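Local coordinates for protein tryptophan halogenase superfamily (Brevundimonas sp. BAL3, PDB 6FRL) that is a flavin-dependent halogenase that prefers bromination over chlorination and probably acts on electron-rich aromatic substrates, at residues G87-D92 / G97-H102; A140-G145 / A265-V270; L91-P96 / D455-Y460; P349-S354 / I398-L403; G105-D110 / W450-D455. All coordinates share one frame; numbering follows the deposited sequence.

Interactions 1 and 2 meet in one mixed sheet, where strand 268-273 lies beside strand 87-91 and R89 N and T268 O are 2.8 Å apart; their centres are about 9 Å apart. Interaction 3 begins where the first strand of interaction 1 ends, and its centre is about 8 Å from that of interaction 1. Helix 447-456 serves interactions 3 and 5, which share D455. Interaction 4 is the most central of the five, with its centre about 10 Å from that of the chain. It joins interaction 1 through H102 ND1 and E351 OE1, 3.0 Å apart, and probably borders the active site, judging by the sequence PLEST of related halogenases.

Interaction 1. Residues G87-D92 / G97-H102; sequences GIRFLD and GSDFIH
F90 and F100 set two nearly parallel rings against each other, slid so far apart that they barely overlap: the centroids are 5.1 Å apart and the planes differ by 20°. What lies over the F100 face is F90 CB, a CH-pi contact 3.9 Å from the centroid. One face of the F90 ring carries I88 CG2, and H102 CB sits at its edge. F100 reaches this position with CG placed between its backbone N and carbonyl carbon (chi1 80°), which swings the ring back across F90. A third flat group, the R89 guanidinium, is met at its edge by D99. R89 grips the carboxylate side-on, R89 NH2 to D99 OD2 at 2.7 Å and R89 NE to D99 OD1 at 3.0 Å, with the two planes 34° apart; OD2 offers its syn lone pair. The extended arginine also passes slantwise over I101, R89 CG meeting I101 CG1, so a long, partly aliphatic residue suits this face.

Backbone pairing is regular: F90 N donates to F100 O at 2.8 Å and I88 N to H102 O at 2.9 Å. Glycine fits at 87 because a side chain would run into H102 O. At the turn D92 OD1 accepts from G97 N, 3.0 Å away, while S98 OG bonds to S94 N. On the aromatic face H102 ND1 continues to E351 and NE2 to S449. This is an antiparallel beta hairpin, with strand 99-103 at the edge of the chain's mixed seven-stranded sheet and strand 87-91 joining it to strand 268-273.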
# COMPACT_ATOMS: atom_id res chain seq x y z
N GLY B 87 22.11 10.09 -0.33
CA GLY B 87 21.49 9.91 1.00
C GLY B 87 21.89 11.01 1.97
O GLY B 87 22.47 12.03 1.57
N ILE B 88 21.60 10.83 3.25
CA ILE B 88 21.97 11.84 4.27
C ILE B 88 22.90 11.21 5.27
O ILE B 88 22.69 10.06 5.69
CB ILE B 88 20.75 12.37 5.03
CG1 ILE B 88 19.73 12.97 4.07
CG2 ILE B 88 21.16 13.38 6.11
CD1 ILE B 88 18.42 13.37 4.75
N ARG B 89 23.92 11.96 5.67
CA ARG B 89 24.91 11.46 6.61
C ARG B 89 24.73 12.06 8.00
O ARG B 89 24.86 13.25 8.17
CB ARG B 89 26.30 11.74 6.07
CG ARG B 89 27.39 11.01 6.83
CD ARG B 89 28.69 11.07 6.09
NE ARG B 89 29.72 10.26 6.74
CZ ARG B 89 30.85 9.87 6.17
NH1 ARG B 89 31.16 10.21 4.93
NH2 ARG B 89 31.71 9.12 6.87
N PHE B 90 24.39 11.22 8.98
CA PHE B 90 24.11 11.65 10.37
C PHE B 90 25.36 11.49 11.24
O PHE B 90 25.87 10.36 11.42
CB PHE B 90 22.93 10.87 10.96
CG PHE B 90 21.62 11.24 10.33
CD1 PHE B 90 20.92 12.34 10.76
CD2 PHE B 90 21.12 10.52 9.25
CE1 PHE B 90 19.74 12.72 10.13
CE2 PHE B 90 19.93 10.89 8.63
CZ PHE B 90 19.24 11.99 9.07
N LEU B 91 25.87 12.63 11.73
CA LEU B 91 27.12 12.70 12.51
C LEU B 91 26.82 13.14 13.92
O LEU B 91 26.03 14.09 14.12
CB LEU B 91 28.11 13.67 11.86
CG LEU B 91 28.54 13.26 10.44
CD1 LEU B 91 29.36 14.33 9.73
CD2 LEU B 91 29.29 11.94 10.48
N ASP B 92 27.39 12.39 14.87
CA ASP B 92 27.37 12.71 16.31
C ASP B 92 25.98 12.63 16.99
O ASP B 92 25.82 13.25 18.03
CB ASP B 92 28.04 14.08 16.62
CG ASP B 92 29.45 14.21 16.04
OD1 ASP B 92 30.19 13.20 15.84
OD2 ASP B 92 29.86 15.34 15.79
N GLY B 97 31.91 11.16 17.31
CA GLY B 97 32.41 10.23 16.31
C GLY B 97 31.37 9.32 15.66
O GLY B 97 31.71 8.64 14.66
N SER B 98 30.13 9.27 16.18
CA SER B 98 29.10 8.42 15.57
C SER B 98 28.85 8.88 14.12
O SER B 98 29.00 10.06 13.79
CB SER B 98 27.80 8.43 16.37
OG SER B 98 27.04 9.62 16.16
N ASP B 99 28.49 7.94 13.26
CA ASP B 99 28.53 8.14 11.82
C ASP B 99 27.71 7.04 11.10
O ASP B 99 28.14 5.87 11.09
CB ASP B 99 29.99 8.15 11.37
CG ASP B 99 30.19 8.50 9.89
OD1 ASP B 99 29.21 8.56 9.11
OD2 ASP B 99 31.37 8.68 9.50
N PHE B 100 26.55 7.41 10.53
CA PHE B 100 25.80 6.54 9.64
C PHE B 100 25.16 7.29 8.46
O PHE B 100 25.00 8.50 8.50
CB PHE B 100 24.79 5.70 10.43
CG PHE B 100 23.51 6.41 10.79
CD1 PHE B 100 23.43 7.14 11.99
CD2 PHE B 100 22.38 6.34 9.97
CE1 PHE B 100 22.25 7.79 12.34
CE2 PHE B 100 21.19 7.00 10.31
CZ PHE B 100 21.12 7.73 11.50
N ILE B 101 24.86 6.56 7.38
CA ILE B 101 24.22 7.13 6.18
C ILE B 101 22.83 6.49 5.92
O ILE B 101 22.73 5.23 5.80
CB ILE B 101 25.10 6.96 4.91
CG1 ILE B 101 26.37 7.78 5.03
CG2 ILE B 101 24.36 7.46 3.69
CD1 ILE B 101 27.40 7.54 3.92
N HIS B 102 21.82 7.34 5.78
CA HIS B 102 20.48 6.94 5.29
C HIS B 102 20.45 7.10 3.80
O HIS B 102 20.39 8.21 3.29
CB HIS B 102 19.36 7.80 5.92
CG HIS B 102 17.99 7.51 5.39
ND1 HIS B 102 16.92 8.37 5.57
CD2 HIS B 102 17.52 6.48 4.65
CE1 HIS B 102 15.86 7.89 4.94
NE2 HIS B 102 16.19 6.73 4.39
O HOH W 1 25.42 9.85 14.23

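Interaction 2. Residues A140-G145 / A265-V270; sequences ALAAGG and APFTRV
A142 and G145, at the end of helix 137-143, face P266 and F267 where the chain makes an inverse gamma turn centred on P266; the CA atoms of A142 and P266 are 5.9 Å apart. F267 makes the nearest approach. Its CG stands between the backbone N and the carbonyl carbon (chi1 52°), which presents one edge of the ring to the helix end. There F267 CE2 comes to 3.2 Å from A142 O, which lies near the ring plane, and F267 CD2 is 4.1 Å from A142 CB. Alanine suits the place, since its single methyl lets the ring approach the helix backbone. The same ring carries A265 CB over one face, while F267 CE1 sits over the centre of the R269 guanidinium, so the phenyl group is wedged among apolar and flat neighbours. P266 takes a comparable share, its CD 4.1 Å from G145 CA, and its closed ring restrains the turn. Beyond the contact, L86 pairs with P266 and R89 with T268 through backbone hydrogen bonds. G145 has positive phi, easy for a residue without a side chain, and is the C-prime residue of a Schellman motif: K146 N reaches back to L141 O, and G145 N, weakly, to A142 O.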
# COMPACT_ATOMS: atom_id res chain seq x y z
N ALA B 140 27.48 2.69 0.65
CA ALA B 140 28.91 2.47 0.34
C ALA B 140 29.43 3.48 -0.69
O ALA B 140 30.52 4.02 -0.52
CB ALA B 140 29.13 1.03 -0.16
N LEU B 141 28.66 3.73 -1.75
CA LEU B 141 29.01 4.76 -2.75
C LEU B 141 29.05 6.15 -2.09
O LEU B 141 29.98 6.89 -2.34
CB LEU B 141 28.02 4.76 -3.92
CG LEU B 141 28.05 3.67 -5.00
CD1 LEU B 141 26.80 3.71 -5.88
CD2 LEU B 141 29.24 3.84 -5.89
N ALA B 142 28.09 6.50 -1.25
CA ALA B 142 28.14 7.82 -0.57
C ALA B 142 29.39 7.98 0.31
O ALA B 142 30.07 9.02 0.26
CB ALA B 142 26.89 8.08 0.26
N ALA B 143 29.67 6.97 1.13
CA ALA B 143 30.88 6.98 1.99
C ALA B 143 32.19 7.00 1.17
O ALA B 143 33.16 7.62 1.59
CB ALA B 143 30.87 5.77 2.91
N GLY B 144 32.21 6.36 -0.01
CA GLY B 144 33.36 6.37 -0.89
C GLY B 144 33.58 7.59 -1.77
O GLY B 144 34.48 7.57 -2.64
N GLY B 145 32.80 8.65 -1.59
CA GLY B 145 32.81 9.80 -2.51
C GLY B 145 32.58 9.44 -3.98
O GLY B 145 33.03 10.18 -4.85
N ALA B 265 30.73 16.63 -1.79
CA ALA B 265 30.40 15.22 -1.52
C ALA B 265 29.00 14.89 -2.07
O ALA B 265 28.12 15.77 -2.07
CB ALA B 265 30.46 14.94 -0.01
N PRO B 266 28.75 13.64 -2.47
CA PRO B 266 27.42 13.20 -2.91
C PRO B 266 26.47 12.80 -1.76
O PRO B 266 25.77 11.79 -1.84
CB PRO B 266 27.74 11.99 -3.80
CG PRO B 266 28.97 11.41 -3.21
CD PRO B 266 29.73 12.53 -2.50
N PHE B 267 26.43 13.62 -0.72
CA PHE B 267 25.49 13.45 0.38
C PHE B 267 25.32 14.74 1.15
O PHE B 267 26.17 15.64 1.10
CB PHE B 267 25.94 12.35 1.32
CG PHE B 267 27.35 12.51 1.81
CD1 PHE B 267 27.64 13.38 2.84
CD2 PHE B 267 28.40 11.75 1.23
CE1 PHE B 267 28.96 13.50 3.30
CE2 PHE B 267 29.70 11.86 1.69
CZ PHE B 267 29.99 12.76 2.71
N THR B 268 24.21 14.83 1.88
CA THR B 268 23.94 15.94 2.77
C THR B 268 24.55 15.59 4.13
O THR B 268 24.46 14.43 4.57
CB THR B 268 22.42 16.14 2.87
OG1 THR B 268 21.91 16.37 1.56
CG2 THR B 268 22.07 17.30 3.76
N ARG B 269 25.18 16.57 4.78
CA ARG B 269 25.70 16.37 6.16
C ARG B 269 24.70 16.87 7.17
O ARG B 269 24.27 18.00 7.06
CB ARG B 269 27.00 17.12 6.39
CG ARG B 269 28.22 16.48 5.77
CD ARG B 269 29.37 17.47 5.68
NE ARG B 269 30.21 17.19 4.53
CZ ARG B 269 31.09 16.20 4.48
NH1 ARG B 269 31.29 15.38 5.53
NH2 ARG B 269 31.79 16.01 3.36
N VAL B 270 24.34 16.02 8.14
CA VAL B 270 23.52 16.46 9.28
C VAL B 270 24.22 16.17 10.59
O VAL B 270 24.28 15.04 11.00
CB VAL B 270 22.11 15.83 9.26
CG1 VAL B 270 21.33 16.21 10.51
CG2 VAL B 270 21.35 16.31 8.03

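Interaction 3. Residues L91-P96 / D455-Y460; sequences LDWSGP and DGFGLY
W93 and F457 supply the apolar part of this contact. The phenyl ring meets the tryptophan through its far end: F457 CE1 is 3.5 Å from W93 CB, and F457 CZ is 4.0 Å from W93 CE3, which lies in the phenyl plane at the edge. The side chains approach at a slant, while W412 and F90 meet the indole edge-to-face and W93 NE1 bonds weakly to V270 O. With CG anti to the carbonyl carbon (chi1 -69°), F457 sends its ring from the helix end toward the loop. An alanine in place of F457 would probably leave a gap beside W93 CB and CE3 and beside S94 OG and the bridging water.

Helix 447-456 stops in a Schellman motif with G458, whose positive phi suits glycine, as C-prime residue: G458 N bonds to D455 O, and L459 N to Y454 O.

The polar part is carried by water. S94 OG and G456 O are 3.7 Å apart, and a water bridges them, 2.6 Å from S94 OG and donating to G456 O at 2.8 Å. A second water donates to G456 O and holds S94 OG only weakly. A small hydroxyl suits this place, since it can meet both waters, the bridging one lying over the rim of one face of F457. Y460 OH donates to D455 OD1 at 2.5 Å from above the carboxylate plane.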
# COMPACT_ATOMS: atom_id res chain seq x y z
N LEU B 91 25.87 12.63 11.73
CA LEU B 91 27.12 12.70 12.51
C LEU B 91 26.82 13.14 13.92
O LEU B 91 26.03 14.09 14.12
CB LEU B 91 28.11 13.67 11.86
CG LEU B 91 28.54 13.26 10.44
CD1 LEU B 91 29.36 14.33 9.73
CD2 LEU B 91 29.29 11.94 10.48
N ASP B 92 27.39 12.39 14.87
CA ASP B 92 27.37 12.71 16.31
C ASP B 92 25.98 12.63 16.99
O ASP B 92 25.82 13.25 18.03
CB ASP B 92 28.04 14.08 16.62
CG ASP B 92 29.45 14.21 16.04
OD1 ASP B 92 30.19 13.20 15.84
OD2 ASP B 92 29.86 15.34 15.79
N TRP B 93 25.01 11.88 16.44
CA TRP B 93 23.68 11.73 17.11
C TRP B 93 23.71 10.70 18.25
O TRP B 93 22.83 10.69 19.12
CB TRP B 93 22.54 11.41 16.10
CG TRP B 93 22.19 12.57 15.22
CD1 TRP B 93 22.99 13.15 14.26
CD2 TRP B 93 20.98 13.35 15.25
NE1 TRP B 93 22.34 14.22 13.69
CE2 TRP B 93 21.11 14.37 14.28
CE3 TRP B 93 19.80 13.28 16.00
CZ2 TRP B 93 20.10 15.30 14.04
CZ3 TRP B 93 18.79 14.20 15.74
CH2 TRP B 93 18.95 15.19 14.78
N SER B 94 24.71 9.82 18.21
CA SER B 94 24.88 8.77 19.22
C SER B 94 26.05 9.03 20.20
O SER B 94 26.33 8.20 21.05
CB SER B 94 25.03 7.40 18.53
OG SER B 94 23.79 6.91 18.07
N GLY B 95 26.68 10.21 20.10
CA GLY B 95 27.90 10.54 20.81
C GLY B 95 29.03 10.86 19.83
O GLY B 95 28.98 10.41 18.68
N PRO B 96 30.04 11.64 20.27
CA PRO B 96 31.23 11.97 19.50
C PRO B 96 31.79 10.86 18.60
O PRO B 96 32.09 9.75 19.09
CB PRO B 96 32.24 12.33 20.59
CG PRO B 96 31.40 13.05 21.60
CD PRO B 96 29.99 12.50 21.48
N ASP B 455 19.04 1.09 12.92
CA ASP B 455 20.43 0.67 12.94
C ASP B 455 21.40 1.79 13.26
O ASP B 455 22.34 1.60 14.01
CB ASP B 455 20.82 0.00 11.62
CG ASP B 455 22.29 -0.15 11.48
OD1 ASP B 455 22.81 -1.02 12.19
OD2 ASP B 455 22.90 0.63 10.70
N GLY B 456 21.18 2.97 12.69
CA GLY B 456 22.02 4.15 12.98
C GLY B 456 22.07 4.54 14.46
O GLY B 456 23.11 4.96 14.95
N PHE B 457 20.94 4.41 15.16
CA PHE B 457 20.91 4.66 16.60
C PHE B 457 21.11 3.42 17.47
O PHE B 457 20.93 3.52 18.66
CB PHE B 457 19.61 5.36 16.99
CG PHE B 457 19.54 6.76 16.51
CD1 PHE B 457 20.08 7.79 17.25
CD2 PHE B 457 18.94 7.05 15.29
CE1 PHE B 457 19.99 9.09 16.80
CE2 PHE B 457 18.87 8.34 14.83
CZ PHE B 457 19.39 9.37 15.58
N GLY B 458 21.49 2.29 16.89
CA GLY B 458 21.78 1.08 17.64
C GLY B 458 20.61 0.40 18.36
O GLY B 458 20.85 -0.28 19.37
N LEU B 459 19.38 0.55 17.87
CA LEU B 459 18.22 -0.15 18.45
C LEU B 459 17.84 -1.38 17.63
O LEU B 459 17.35 -1.24 16.53
CB LEU B 459 17.03 0.80 18.57
CG LEU B 459 15.75 0.17 19.21
CD1 LEU B 459 15.98 -0.33 20.65
CD2 LEU B 459 14.55 1.09 19.16
N TYR B 460 18.02 -2.57 18.20
CA TYR B 460 17.83 -3.85 17.50
C TYR B 460 16.87 -4.75 18.26
O TYR B 460 16.82 -4.66 19.47
CB TYR B 460 19.16 -4.57 17.38
CG TYR B 460 20.23 -3.77 16.69
CD1 TYR B 460 20.17 -3.56 15.30
CD2 TYR B 460 21.28 -3.20 17.39
CE1 TYR B 460 21.13 -2.83 14.64
CE2 TYR B 460 22.26 -2.45 16.73
CZ TYR B 460 22.17 -2.28 15.34
OH TYR B 460 23.10 -1.55 14.65
O HOH W 2 23.99 7.59 15.56
O HOH W 3 24.97 3.90 17.09

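Interaction 4. Residues P349-S354 / I398-L403; sequences PLESTS and ILHYKL
H400 and E351 are brought together by two torsions: CG of H400 lies anti to the carbonyl carbon (chi1 -68°), aiming the imidazole from helix 376-402 toward the 349-354 loop, and the glutamate chain bends at chi2 (-86°), turning its carboxylate to the ring. The loop carries the sequence PLEST, known from flavin-dependent tryptophan halogenases, so this buried contact probably lies close to the active site.

H400 NE2 donates to E351 OE2 at 2.6 Å, a His-carboxylate hydrogen bond. The oxygen lies in the imidazole plane and uses its anti lone pair, while the carboxylate and ring planes stand 61° apart. The other oxygen, OE1, is hydrogen-bonded to H102 ND1, so one glutamate joins two histidines, of a helix and of the hairpin. A flat aromatic ring that offers an N-H at its edge and a face for an apolar group suits position 400: one face meets L350, whose CD2 is 4.1 Å from the H400 ring centroid in a CH-pi contact. The same methyl, L350 CD2, also comes within 4.5 Å of Y401 CE2. An alanine in place of H400 removes the imidazole, and the E351 carboxylate, still tied through OE1 to H102, would probably be freer to turn, while a gap would open under L350 CD2. The other ring nitrogen, H400 ND1, is hydrogen-bonded to F396 O, one helical turn back.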
# COMPACT_ATOMS: atom_id res chain seq x y z
N PRO B 349 13.76 20.49 7.90
CA PRO B 349 14.35 19.73 6.76
C PRO B 349 15.35 18.64 7.13
O PRO B 349 16.37 18.43 6.43
CB PRO B 349 15.06 20.83 5.95
CG PRO B 349 15.47 21.83 6.98
CD PRO B 349 14.37 21.83 8.01
N LEU B 350 15.03 17.90 8.19
CA LEU B 350 15.94 16.89 8.73
C LEU B 350 16.09 15.75 7.74
O LEU B 350 17.16 15.14 7.63
CB LEU B 350 15.43 16.37 10.10
CG LEU B 350 16.29 15.30 10.80
CD1 LEU B 350 17.67 15.84 11.14
CD2 LEU B 350 15.61 14.83 12.09
N GLU B 351 14.98 15.44 7.06
CA GLU B 351 14.95 14.39 6.07
C GLU B 351 14.50 14.93 4.69
O GLU B 351 13.88 14.19 3.90
CB GLU B 351 14.12 13.21 6.61
CG GLU B 351 14.87 12.38 7.67
CD GLU B 351 15.78 11.29 7.12
OE1 GLU B 351 15.92 11.13 5.90
OE2 GLU B 351 16.37 10.54 7.93
N SER B 352 14.83 16.19 4.40
CA SER B 352 14.73 16.74 3.04
C SER B 352 13.32 16.59 2.44
O SER B 352 13.17 16.05 1.35
CB SER B 352 15.73 16.02 2.11
OG SER B 352 17.07 16.03 2.62
N THR B 353 12.28 17.04 3.14
CA THR B 353 10.91 16.70 2.75
C THR B 353 10.05 17.83 2.22
O THR B 353 8.94 17.59 1.79
CB THR B 353 10.12 16.03 3.90
OG1 THR B 353 10.17 16.87 5.05
CG2 THR B 353 10.68 14.62 4.23
N SER B 354 10.56 19.06 2.22
CA SER B 354 9.79 20.25 1.82
C SER B 354 9.30 20.19 0.38
O SER B 354 8.10 20.33 0.09
CB SER B 354 10.66 21.51 2.00
OG SER B 354 10.68 21.87 3.36
N ILE B 398 10.45 12.69 14.39
CA ILE B 398 10.47 12.47 15.84
C ILE B 398 11.45 11.34 16.26
O ILE B 398 12.27 11.53 17.18
CB ILE B 398 9.04 12.16 16.35
CG1 ILE B 398 8.21 13.43 16.33
CG2 ILE B 398 9.10 11.60 17.78
CD1 ILE B 398 6.73 13.21 16.53
N LEU B 399 11.36 10.20 15.57
CA LEU B 399 12.19 9.03 15.87
C LEU B 399 13.67 9.37 16.01
O LEU B 399 14.33 8.79 16.88
CB LEU B 399 12.02 7.92 14.80
CG LEU B 399 12.70 6.58 15.11
CD1 LEU B 399 12.11 5.93 16.35
CD2 LEU B 399 12.64 5.63 13.95
N HIS B 400 14.17 10.26 15.15
CA HIS B 400 15.59 10.62 15.13
C HIS B 400 16.02 11.22 16.51
O HIS B 400 17.10 10.92 17.07
CB HIS B 400 15.89 11.64 14.02
CG HIS B 400 15.77 11.12 12.61
ND1 HIS B 400 14.56 10.79 12.03
CD2 HIS B 400 16.71 10.98 11.62
CE1 HIS B 400 14.76 10.44 10.76
NE2 HIS B 400 16.05 10.55 10.49
N TYR B 401 15.15 12.06 17.07
CA TYR B 401 15.41 12.66 18.37
C TYR B 401 15.20 11.64 19.51
O TYR B 401 16.01 11.55 20.42
CB TYR B 401 14.47 13.86 18.62
CG TYR B 401 14.71 15.08 17.76
CD1 TYR B 401 15.80 15.93 18.01
CD2 TYR B 401 13.84 15.42 16.71
CE1 TYR B 401 16.03 17.05 17.22
CE2 TYR B 401 14.07 16.56 15.93
CZ TYR B 401 15.16 17.36 16.19
OH TYR B 401 15.39 18.51 15.47
N LYS B 402 14.10 10.90 19.42
CA LYS B 402 13.72 9.90 20.42
C LYS B 402 14.80 8.86 20.73
O LYS B 402 14.89 8.42 21.88
CB LYS B 402 12.44 9.21 19.99
CG LYS B 402 11.89 8.18 20.99
CD LYS B 402 11.69 8.78 22.37
CE LYS B 402 10.74 7.98 23.24
NZ LYS B 402 10.73 8.51 24.64
N LEU B 403 15.59 8.47 19.72
CA LEU B 403 16.59 7.40 19.85
C LEU B 403 18.05 7.88 20.02
O LEU B 403 19.01 7.06 20.03
CB LEU B 403 16.53 6.49 18.63
CG LEU B 403 15.18 5.85 18.29
CD1 LEU B 403 15.33 4.96 17.08
CD2 LEU B 403 14.67 5.04 19.47

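Interaction 5. Residues G105-D110 / W450-D455; sequences GLYGQD and WLAIYD
Y107 reaches across to L451 and A452 of helix 447-456 and makes the whole contact with one side chain. Its CB points toward the helix, and with CG anti to the carbonyl carbon (chi1 -67°) the ring is placed between the loop and the helix, where its atoms meet L451 and A452. The first ring atom to touch is Y107 CD2, 3.7 Å from L451 CD2 and 4.2 Å from L451 CG. The leucine, whose CG is anti to its own N (chi1 -175°), meets the ring with this methyl obliquely. Farther along, Y107 CZ is 4.2 Å from A452 CB. At the tip Y107 OH stands 3.2 Å from A452 CB and 3.6 Å from A452 CA, with the methyl at the edge of the ring near its plane. Tyrosine suits the place because it is long enough to span from loop to helix, and alanine because a single methyl lets the phenol come this near. Neighbours complete the setting: Y107 also touches F116, L132 and S136, L451 also rests on W431, and H102 approaches A452. The arrangement is an aromatic side chain of a connecting loop, between strand 99-103 and helix 116-125, packed against L451 and A452, buried residues of helix 447-456 in the halogenase fold.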
# COMPACT_ATOMS: atom_id res chain seq x y z
N GLY B 105 17.85 3.21 -0.88
CA GLY B 105 17.99 1.82 -1.29
C GLY B 105 17.64 0.83 -0.19
O GLY B 105 17.49 1.21 0.99
N LEU B 106 17.54 -0.44 -0.57
CA LEU B 106 17.42 -1.54 0.39
C LEU B 106 18.81 -2.06 0.84
O LEU B 106 19.84 -1.69 0.25
CB LEU B 106 16.61 -2.70 -0.19
CG LEU B 106 15.31 -2.40 -0.94
CD1 LEU B 106 14.70 -3.73 -1.43
CD2 LEU B 106 14.40 -1.58 -0.06
N TYR B 107 18.79 -2.90 1.89
CA TYR B 107 19.97 -3.57 2.44
C TYR B 107 20.02 -5.05 2.08
O TYR B 107 19.08 -5.79 2.34
CB TYR B 107 19.99 -3.46 3.96
CG TYR B 107 20.19 -2.06 4.46
CD1 TYR B 107 21.46 -1.51 4.59
CD2 TYR B 107 19.10 -1.26 4.78
CE1 TYR B 107 21.63 -0.21 5.06
CE2 TYR B 107 19.28 0.04 5.24
CZ TYR B 107 20.53 0.56 5.36
OH TYR B 107 20.69 1.83 5.82
N GLY B 108 21.11 -5.49 1.48
CA GLY B 108 21.29 -6.90 1.21
C GLY B 108 20.28 -7.43 0.22
O GLY B 108 19.77 -6.69 -0.65
N GLN B 109 20.02 -8.73 0.37
CA GLN B 109 19.12 -9.52 -0.47
C GLN B 109 18.16 -10.30 0.42
O GLN B 109 18.61 -11.10 1.24
CB GLN B 109 19.95 -10.49 -1.32
CG GLN B 109 19.20 -11.42 -2.28
CD GLN B 109 18.54 -10.67 -3.44
OE1 GLN B 109 19.19 -10.36 -4.47
NE2 GLN B 109 17.25 -10.34 -3.28
N ASP B 110 16.86 -10.04 0.27
CA ASP B 110 15.81 -10.82 0.93
C ASP B 110 15.84 -12.26 0.41
O ASP B 110 16.13 -12.50 -0.77
CB ASP B 110 14.42 -10.19 0.72
CG ASP B 110 14.22 -8.90 1.54
OD1 ASP B 110 15.20 -8.41 2.17
OD2 ASP B 110 13.06 -8.36 1.57
N TRP B 450 13.31 3.22 7.68
CA TRP B 450 13.11 3.02 9.13
C TRP B 450 14.25 2.18 9.71
O TRP B 450 14.82 2.52 10.76
CB TRP B 450 11.71 2.38 9.39
CG TRP B 450 10.61 3.36 9.15
CD1 TRP B 450 10.03 3.65 7.95
CD2 TRP B 450 10.01 4.25 10.10
NE1 TRP B 450 9.09 4.64 8.10
CE2 TRP B 450 9.07 5.04 9.40
CE3 TRP B 450 10.20 4.47 11.48
CZ2 TRP B 450 8.31 6.03 10.03
CZ3 TRP B 450 9.42 5.44 12.11
CH2 TRP B 450 8.49 6.21 11.39
N LEU B 451 14.58 1.09 9.00
CA LEU B 451 15.75 0.25 9.26
C LEU B 451 17.03 1.05 9.40
O LEU B 451 17.79 0.82 10.33
CB LEU B 451 15.91 -0.81 8.19
CG LEU B 451 17.01 -1.86 8.35
CD1 LEU B 451 17.01 -2.53 9.72
CD2 LEU B 451 16.88 -2.94 7.28
N ALA B 452 17.26 2.00 8.49
CA ALA B 452 18.49 2.82 8.52
C ALA B 452 18.59 3.63 9.82
O ALA B 452 19.67 3.83 10.38
CB ALA B 452 18.55 3.76 7.32
N ILE B 453 17.44 4.12 10.29
CA ILE B 453 17.42 4.90 11.51
C ILE B 453 17.56 3.97 12.74
O ILE B 453 18.37 4.25 13.64
CB ILE B 453 16.17 5.80 11.57
CG1 ILE B 453 16.11 6.72 10.31
CG2 ILE B 453 16.15 6.61 12.87
CD1 ILE B 453 17.38 7.47 9.95
N TYR B 454 16.83 2.85 12.76
CA TYR B 454 16.96 1.91 13.88
C TYR B 454 18.42 1.50 14.03
O TYR B 454 19.00 1.64 15.11
CB TYR B 454 16.05 0.69 13.74
CG TYR B 454 14.55 0.97 13.86
CD1 TYR B 454 14.03 1.69 14.91
CD2 TYR B 454 13.64 0.46 12.91
CE1 TYR B 454 12.65 1.92 15.02
CE2 TYR B 454 12.28 0.69 13.00
CZ TYR B 454 11.78 1.42 14.06
OH TYR B 454 10.43 1.65 14.19
N ASP B 455 19.04 1.09 12.92
CA ASP B 455 20.43 0.67 12.94
C ASP B 455 21.40 1.79 13.26
O ASP B 455 22.34 1.60 14.01
CB ASP B 455 20.82 0.00 11.62
CG ASP B 455 22.29 -0.15 11.48
OD1 ASP B 455 22.81 -1.02 12.19
OD2 ASP B 455 22.90 0.63 10.70